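Local coordinates for xylanase inhibitor TL-XI (Triticum aestivum, PDB 3G7M), which inhibits xylanases noncompetitively as a small thaumatin-like protein of wheat, presumably slowing xylan breakdown as part of plant defence, at residues Phe107-Asp119 and Ser137-Pro151. The protein carries 4 engineered substitutions. Sequence-based numbering, arbitrary orientation.
Sequences FNVPMNLKCSSGD and SCSAAGSRLQIVFCP. Engineered in segment 107-119: Val109 (natural residue Leu), Asn112 (natural residue Asp).
Met111 and Phe149 form a non-hydrogen-bonded antiparallel pair, and their side chains run side by side on the same face of the sheet. Met111 CE comes to the edge of the Phe149 ring, near its plane, while SD stands oblique to the ring, 5.4 Å from its centroid, a Met-aromatic contact. With CG anti to the carbonyl carbon and the chain extended beyond it (chi2 -175°), Met111 carries its methyl along the ring to that edge. Val109, engineered, crosses the phenylalanine at about a right angle, its CG1 3.6 Å from Phe149 CD1. Were Phe149 replaced by an alanine, the Met111 methyl and Val109 CG1 would probably lose their shared partner, and a gap would be likely to open beside Ile5. Further along, Leu113 CG meets Ile147 CD1 at 3.5 Å, and the two side chains again lie side by side, pointing the same way.

On the reverse face the engineered Asn112 lies across the Pro151 ring, ND2 being 3.3 Å from CG of that proline. The same ND2 donates almost straight (173°) to Met111 O, and Arg124 bonds to OD1, which together probably hold the amide's rotation. Between the strands, reciprocal backbone bonds join Asn112 with Val148 and Lys114 with Gln146. Past the strand end, Ser116 OG accepts from Arg144 N at 2.7 Å.

Strands 111-115 and 145-149 run antiparallel at 166° as neighbours in a five-stranded mixed sheet. The Cys115-Cys138 disulfide, SG to SG 2.0 Å, links this sheet to strand 135-139 of the six-stranded one, consistent with the disulfide-braced beta-sandwich of thaumatin-like proteins.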
ATOM      1  N   PHE A 107       4.722   9.414   8.123  1.00 18.76           N
ATOM      2  CA  PHE A 107       4.718   9.599   6.676  1.00 18.25           C
ATOM      3  C   PHE A 107       6.079   9.332   6.111  1.00 18.57           C
ATOM      4  O   PHE A 107       7.066   9.888   6.599  1.00 19.18           O
ATOM      5  CB  PHE A 107       4.336  11.029   6.360  1.00 18.22           C
ATOM      6  CG  PHE A 107       4.416  11.379   4.914  1.00 17.74           C
ATOM      7  CD1 PHE A 107       5.568  11.949   4.380  1.00 17.63           C
ATOM      8  CD2 PHE A 107       3.338  11.162   4.094  1.00 17.77           C
ATOM      9  CE1 PHE A 107       5.648  12.270   3.054  1.00 17.64           C
ATOM     10  CE2 PHE A 107       3.407  11.488   2.767  1.00 19.02           C
ATOM     11  CZ  PHE A 107       4.561  12.046   2.243  1.00 18.56           C
ATOM     12  N   ASN A 108       6.137   8.497   5.068  1.00 19.39           N
ATOM     13  CA  ASN A 108       7.404   8.201   4.379  1.00 19.89           C
ATOM     14  C   ASN A 108       7.374   8.437   2.898  1.00 20.10           C
ATOM     15  O   ASN A 108       8.286   9.023   2.351  1.00 20.20           O
ATOM     16  CB  ASN A 108       7.884   6.774   4.659  1.00 20.04           C
ATOM     17  CG  ASN A 108       6.974   5.720   4.085  1.00 19.53           C
ATOM     18  OD1 ASN A 108       5.779   5.924   3.950  1.00 20.39           O
ATOM     19  ND2 ASN A 108       7.544   4.571   3.754  1.00 20.09           N
ATOM     20  N   VAL A 109       6.319   7.964   2.256  1.00 21.02           N
ATOM     21  CA  VAL A 109       6.185   8.065   0.812  1.00 22.29           C
ATOM     22  C   VAL A 109       4.775   8.674   0.547  1.00 22.78           C
ATOM     23  O   VAL A 109       3.783   8.233   1.137  1.00 22.96           O
ATOM     24  CB  VAL A 109       6.467   6.662   0.057  1.00 22.20           C
ATOM     25  CG1 VAL A 109       6.381   6.822  -1.404  1.00 23.95           C
ATOM     26  CG2 VAL A 109       7.859   6.071   0.342  1.00 21.98           C
ATOM     27  N   PRO A 110       4.682   9.730  -0.306  1.00 23.73           N
ATOM     28  CA  PRO A 110       3.340  10.276  -0.701  1.00 23.80           C
ATOM     29  C   PRO A 110       2.503   9.279  -1.509  1.00 23.78           C
ATOM     30  O   PRO A 110       3.027   8.582  -2.388  1.00 24.26           O
ATOM     31  CB  PRO A 110       3.691  11.498  -1.556  1.00 23.75           C
ATOM     32  CG  PRO A 110       5.170  11.293  -1.948  1.00 23.79           C
ATOM     33  CD  PRO A 110       5.795  10.560  -0.826  1.00 23.35           C
ATOM     34  N   MET A 111       1.216   9.199  -1.217  1.00 23.59           N
ATOM     35  CA  MET A 111       0.393   8.230  -1.910  1.00 23.79           C
ATOM     36  C   MET A 111      -0.802   8.834  -2.619  1.00 24.06           C
ATOM     37  O   MET A 111      -1.305   9.878  -2.235  1.00 23.72           O
ATOM     38  CB  MET A 111      -0.096   7.177  -0.933  1.00 24.13           C
ATOM     39  CG  MET A 111       0.892   6.111  -0.582  1.00 24.83           C
ATOM     40  SD  MET A 111       0.077   4.886   0.459  1.00 25.38           S
ATOM     41  CE  MET A 111       1.538   3.949   0.909  1.00 26.37           C
ATOM     42  N   ASN A 112      -1.259   8.144  -3.659  1.00 24.75           N
ATOM     43  CA  ASN A 112      -2.541   8.434  -4.296  1.00 24.77           C
ATOM     44  C   ASN A 112      -3.319   7.131  -4.549  1.00 24.93           C
ATOM     45  O   ASN A 112      -2.870   6.276  -5.347  1.00 25.32           O
ATOM     46  CB  ASN A 112      -2.325   9.168  -5.620  1.00 24.70           C
ATOM     47  CG  ASN A 112      -2.610  10.622  -5.525  1.00 25.22           C
ATOM     48  OD1 ASN A 112      -3.109  11.226  -6.474  1.00 23.61           O
ATOM     49  ND2 ASN A 112      -2.288  11.214  -4.380  1.00 26.40           N
ATOM     50  N   LEU A 113      -4.472   6.973  -3.882  1.00 24.12           N
ATOM     51  CA  LEU A 113      -5.347   5.821  -4.114  1.00 22.41           C
ATOM     52  C   LEU A 113      -6.454   6.268  -5.033  1.00 22.21           C
ATOM     53  O   LEU A 113      -7.135   7.279  -4.757  1.00 22.26           O
ATOM     54  CB  LEU A 113      -5.932   5.312  -2.805  1.00 22.30           C
ATOM     55  CG  LEU A 113      -4.949   4.597  -1.858  1.00 22.53           C
ATOM     56  CD1 LEU A 113      -3.981   5.579  -1.156  1.00 22.99           C
ATOM     57  CD2 LEU A 113      -5.705   3.802  -0.807  1.00 22.00           C
ATOM     58  N   LYS A 114      -6.620   5.549  -6.139  1.00 22.00           N
ATOM     59  CA  LYS A 114      -7.708   5.856  -7.069  1.00 22.00           C
ATOM     60  C   LYS A 114      -8.421   4.640  -7.694  1.00 22.00           C
ATOM     61  O   LYS A 114      -7.837   3.572  -7.871  1.00 22.00           O
ATOM     62  CB  LYS A 114      -7.265   6.871  -8.152  1.00 22.00           C
ATOM     63  CG  LYS A 114      -6.041   6.470  -8.951  1.00 22.85           C
ATOM     64  CD  LYS A 114      -5.573   7.584  -9.887  1.00 24.80           C
ATOM     65  CE  LYS A 114      -4.775   8.625  -9.107  1.00 26.36           C
ATOM     66  NZ  LYS A 114      -4.209   9.630 -10.018  1.00 27.72           N
ATOM     67  N   CYS A 115      -9.699   4.836  -8.018  1.00 22.00           N
ATOM     68  CA  CYS A 115     -10.493   3.832  -8.680  1.00 22.00           C
ATOM     69  C   CYS A 115     -11.028   4.361 -10.001  1.00 22.00           C
ATOM     70  O   CYS A 115     -11.355   5.553 -10.112  1.00 22.00           O
ATOM     71  CB  CYS A 115     -11.651   3.415  -7.790  1.00 22.00           C
ATOM     72  SG  CYS A 115     -12.271   1.798  -8.227  1.00 22.92           S
ATOM     73  N   SER A 116     -11.129   3.464 -10.991  1.00 22.00           N
ATOM     74  CA  SER A 116     -11.633   3.815 -12.312  1.00 21.89           C
ATOM     75  C   SER A 116     -13.127   4.182 -12.281  1.00 21.57           C
ATOM     76  O   SER A 116     -13.656   4.777 -13.224  1.00 21.18           O
ATOM     77  CB  SER A 116     -11.359   2.675 -13.296  1.00 22.00           C
ATOM     78  OG  SER A 116     -11.968   1.463 -12.881  1.00 22.00           O
ATOM     79  N   SER A 117     -13.778   3.825 -11.174  1.00 21.62           N
ATOM     80  CA  SER A 117     -15.183   4.121 -10.928  1.00 22.00           C
ATOM     81  C   SER A 117     -15.378   5.119  -9.787  1.00 22.00           C
ATOM     82  O   SER A 117     -16.467   5.706  -9.616  1.00 22.00           O
ATOM     83  CB  SER A 117     -15.940   2.819 -10.615  1.00 22.00           C
ATOM     84  OG  SER A 117     -15.844   1.980 -11.744  1.00 22.00           O
ATOM     85  N   GLY A 118     -14.310   5.324  -9.016  1.00 21.48           N
ATOM     86  CA  GLY A 118     -14.412   6.184  -7.877  1.00 21.56           C
ATOM     87  C   GLY A 118     -13.638   7.455  -8.053  1.00 21.49           C
ATOM     88  O   GLY A 118     -13.046   7.685  -9.109  1.00 21.82           O
ATOM     89  N   ASP A 119     -13.644   8.270  -7.003  1.00 21.00           N
ATOM     90  CA  ASP A 119     -12.930   9.514  -7.003  1.00 20.76           C
ATOM     91  C   ASP A 119     -11.571   9.328  -6.389  1.00 20.50           C
ATOM     92  O   ASP A 119     -11.354   8.436  -5.590  1.00 20.35           O
ATOM     93  CB  ASP A 119     -13.697  10.548  -6.204  1.00 21.28           C
ATOM     94  CG  ASP A 119     -15.003  10.891  -6.831  1.00 22.00           C
ATOM     95  OD1 ASP A 119     -15.050  10.958  -8.069  1.00 23.22           O
ATOM     96  OD2 ASP A 119     -15.985  11.089  -6.093  1.00 22.43           O
ATOM     97  N   SER A 137     -15.321   5.298  -1.814  1.00 22.00           N
ATOM     98  CA  SER A 137     -15.897   4.019  -2.228  1.00 22.00           C
ATOM     99  C   SER A 137     -15.900   3.885  -3.759  1.00 22.00           C
ATOM    100  O   SER A 137     -16.013   4.874  -4.487  1.00 22.00           O
ATOM    101  CB  SER A 137     -17.316   3.841  -1.640  1.00 22.00           C
ATOM    102  OG  SER A 137     -18.162   4.977  -1.893  1.00 22.00           O
ATOM    103  N   CYS A 138     -15.763   2.651  -4.233  1.00 22.00           N
ATOM    104  CA  CYS A 138     -15.755   2.326  -5.651  1.00 22.00           C
ATOM    105  C   CYS A 138     -16.650   1.128  -5.874  1.00 22.00           C
ATOM    106  O   CYS A 138     -16.499   0.116  -5.193  1.00 22.00           O
ATOM    107  CB  CYS A 138     -14.350   1.940  -6.072  1.00 22.00           C
ATOM    108  SG  CYS A 138     -14.273   1.897  -7.808  1.00 24.43           S
ATOM    109  N   SER A 139     -17.560   1.225  -6.851  1.00 22.00           N
ATOM    110  CA  SER A 139     -18.622   0.217  -6.988  1.00 22.21           C
ATOM    111  C   SER A 139     -18.917  -0.022  -8.476  1.00 22.89           C
ATOM    112  O   SER A 139     -19.872   0.557  -9.032  1.00 23.14           O
ATOM    113  CB  SER A 139     -19.905   0.647  -6.173  1.00 22.15           C
ATOM    114  OG  SER A 139     -20.970  -0.326  -6.152  1.00 22.00           O
ATOM    115  N   ALA A 140     -18.082  -0.847  -9.135  1.00 23.61           N
ATOM    116  CA  ALA A 140     -18.490  -1.299 -10.497  1.00 24.67           C
ATOM    117  C   ALA A 140     -18.206  -2.788 -10.773  1.00 25.15           C
ATOM    118  O   ALA A 140     -17.407  -3.439 -10.050  1.00 25.37           O
ATOM    119  CB  ALA A 140     -17.858  -0.415 -11.609  1.00 24.51           C
ATOM    120  N   ALA A 141     -18.875  -3.317 -11.811  1.00 25.27           N
ATOM    121  CA  ALA A 141     -18.700  -4.712 -12.214  1.00 25.51           C
ATOM    122  C   ALA A 141     -17.251  -5.016 -12.647  1.00 25.56           C
ATOM    123  O   ALA A 141     -16.715  -6.076 -12.281  1.00 25.77           O
ATOM    124  CB  ALA A 141     -19.722  -5.122 -13.331  1.00 25.36           C
ATOM    125  N   GLY A 142     -16.629  -4.099 -13.403  1.00 24.89           N
ATOM    126  CA  GLY A 142     -15.284  -4.344 -13.931  1.00 24.08           C
ATOM    127  C   GLY A 142     -14.279  -3.253 -13.577  1.00 23.81           C
ATOM    128  O   GLY A 142     -13.426  -2.896 -14.411  1.00 23.38           O
ATOM    129  N   SER A 143     -14.368  -2.733 -12.343  1.00 23.72           N
ATOM    130  CA  SER A 143     -13.581  -1.556 -11.918  1.00 23.93           C
ATOM    131  C   SER A 143     -12.097  -1.857 -11.640  1.00 23.84           C
ATOM    132  O   SER A 143     -11.703  -3.025 -11.532  1.00 24.06           O
ATOM    133  CB  SER A 143     -14.248  -0.826 -10.732  1.00 23.75           C
ATOM    134  OG  SER A 143     -14.484  -1.710  -9.648  1.00 25.29           O
ATOM    135  N   ARG A 144     -11.282  -0.801 -11.527  1.00 23.49           N
ATOM    136  CA  ARG A 144      -9.845  -0.990 -11.434  1.00 23.31           C
ATOM    137  C   ARG A 144      -9.206  -0.078 -10.389  1.00 23.15           C
ATOM    138  O   ARG A 144      -9.267   1.138 -10.529  1.00 23.31           O
ATOM    139  CB  ARG A 144      -9.226  -0.768 -12.828  1.00 23.20           C
ATOM    140  CG  ARG A 144      -9.343  -2.011 -13.672  1.00 24.10           C
ATOM    141  CD  ARG A 144      -9.420  -1.722 -15.150  1.00 25.80           C
ATOM    142  NE  ARG A 144      -9.943  -2.911 -15.838  1.00 28.62           N
ATOM    143  CZ  ARG A 144     -10.420  -2.923 -17.084  1.00 29.76           C
ATOM    144  NH1 ARG A 144     -10.440  -1.805 -17.813  1.00 30.54           N
ATOM    145  NH2 ARG A 144     -10.885  -4.059 -17.606  1.00 29.45           N
ATOM    146  N   LEU A 145      -8.601  -0.676  -9.354  1.00 22.65           N
ATOM    147  CA  LEU A 145      -7.925   0.063  -8.287  1.00 22.96           C
ATOM    148  C   LEU A 145      -6.451   0.351  -8.585  1.00 23.07           C
ATOM    149  O   LEU A 145      -5.720  -0.544  -9.086  1.00 23.13           O
ATOM    150  CB  LEU A 145      -7.985  -0.726  -6.988  1.00 22.96           C
ATOM    151  CG  LEU A 145      -9.291  -0.721  -6.192  1.00 23.46           C
ATOM    152  CD1 LEU A 145      -9.159  -1.653  -5.025  1.00 23.25           C
ATOM    153  CD2 LEU A 145      -9.591   0.689  -5.682  1.00 23.40           C
ATOM    154  N   GLN A 146      -6.021   1.583  -8.248  1.00 22.31           N
ATOM    155  CA  GLN A 146      -4.630   2.005  -8.422  1.00 22.00           C
ATOM    156  C   GLN A 146      -4.058   2.733  -7.197  1.00 21.77           C
ATOM    157  O   GLN A 146      -4.617   3.719  -6.720  1.00 21.79           O
ATOM    158  CB  GLN A 146      -4.486   2.861  -9.672  1.00 22.00           C
ATOM    159  CG  GLN A 146      -3.048   2.988 -10.154  1.00 23.88           C
ATOM    160  CD  GLN A 146      -2.943   3.628 -11.535  1.00 25.48           C
ATOM    161  OE1 GLN A 146      -3.928   4.195 -12.056  1.00 27.31           O
ATOM    162  NE2 GLN A 146      -1.746   3.536 -12.139  1.00 23.08           N
ATOM    163  N   ILE A 147      -2.934   2.226  -6.698  1.00 20.81           N
ATOM    164  CA  ILE A 147      -2.157   2.909  -5.686  1.00 19.60           C
ATOM    165  C   ILE A 147      -0.901   3.464  -6.354  1.00 19.15           C
ATOM    166  O   ILE A 147      -0.134   2.734  -6.970  1.00 19.34           O
ATOM    167  CB  ILE A 147      -1.747   1.963  -4.582  1.00 19.45           C
ATOM    168  CG1 ILE A 147      -2.896   1.030  -4.195  1.00 20.89           C
ATOM    169  CG2 ILE A 147      -1.231   2.719  -3.410  1.00 18.41           C
ATOM    170  CD1 ILE A 147      -4.065   1.689  -3.506  1.00 22.00           C
ATOM    171  N   VAL A 148      -0.694   4.768  -6.254  1.00 18.67           N
ATOM    172  CA  VAL A 148       0.506   5.374  -6.822  1.00 18.02           C
ATOM    173  C   VAL A 148       1.394   5.893  -5.668  1.00 18.16           C
ATOM    174  O   VAL A 148       0.920   6.540  -4.703  1.00 17.71           O
ATOM    175  CB  VAL A 148       0.166   6.499  -7.894  1.00 17.70           C
ATOM    176  CG1 VAL A 148       1.410   6.980  -8.629  1.00 15.28           C
ATOM    177  CG2 VAL A 148      -0.859   6.008  -8.899  1.00 17.96           C
ATOM    178  N   PHE A 149       2.685   5.593  -5.783  1.00 18.57           N
ATOM    179  CA  PHE A 149       3.715   6.272  -4.988  1.00 19.03           C
ATOM    180  C   PHE A 149       4.313   7.418  -5.784  1.00 19.34           C
ATOM    181  O   PHE A 149       4.656   7.249  -6.957  1.00 19.17           O
ATOM    182  CB  PHE A 149       4.828   5.307  -4.540  1.00 19.01           C
ATOM    183  CG  PHE A 149       4.318   4.139  -3.713  1.00 18.05           C
ATOM    184  CD1 PHE A 149       4.002   4.310  -2.385  1.00 14.13           C
ATOM    185  CD2 PHE A 149       4.137   2.879  -4.284  1.00 17.09           C
ATOM    186  CE1 PHE A 149       3.535   3.277  -1.661  1.00 12.71           C
ATOM    187  CE2 PHE A 149       3.665   1.845  -3.533  1.00 14.85           C
ATOM    188  CZ  PHE A 149       3.371   2.052  -2.220  1.00 13.56           C
ATOM    189  N   CYS A 150       4.440   8.566  -5.110  1.00 19.92           N
ATOM    190  CA  CYS A 150       4.900   9.832  -5.686  1.00 20.66           C
ATOM    191  C   CYS A 150       4.030  10.189  -6.901  1.00 21.14           C
ATOM    192  O   CYS A 150       4.511  10.198  -8.042  1.00 21.38           O
ATOM    193  CB  CYS A 150       6.413   9.833  -6.005  1.00 20.19           C
ATOM    194  SG  CYS A 150       7.525   9.256  -4.651  1.00 22.00           S
ATOM    195  N   PRO A 151       2.733  10.476  -6.659  1.00 21.38           N
ATOM    196  CA  PRO A 151       1.843  10.862  -7.727  1.00 21.63           C
ATOM    197  C   PRO A 151       2.163  12.259  -8.280  1.00 22.00           C
ATOM    198  O   PRO A 151       1.868  12.497  -9.457  1.00 22.00           O
ATOM    199  CB  PRO A 151       0.485  10.898  -7.029  1.00 21.85           C
ATOM    200  CG  PRO A 151       0.788  11.229  -5.632  1.00 21.90           C
ATOM    201  CD  PRO A 151       2.060  10.527  -5.346  1.00 21.65           C
ATOM    202  OXT PRO A 151       2.715  13.147  -7.587  1.00 22.00           O
TER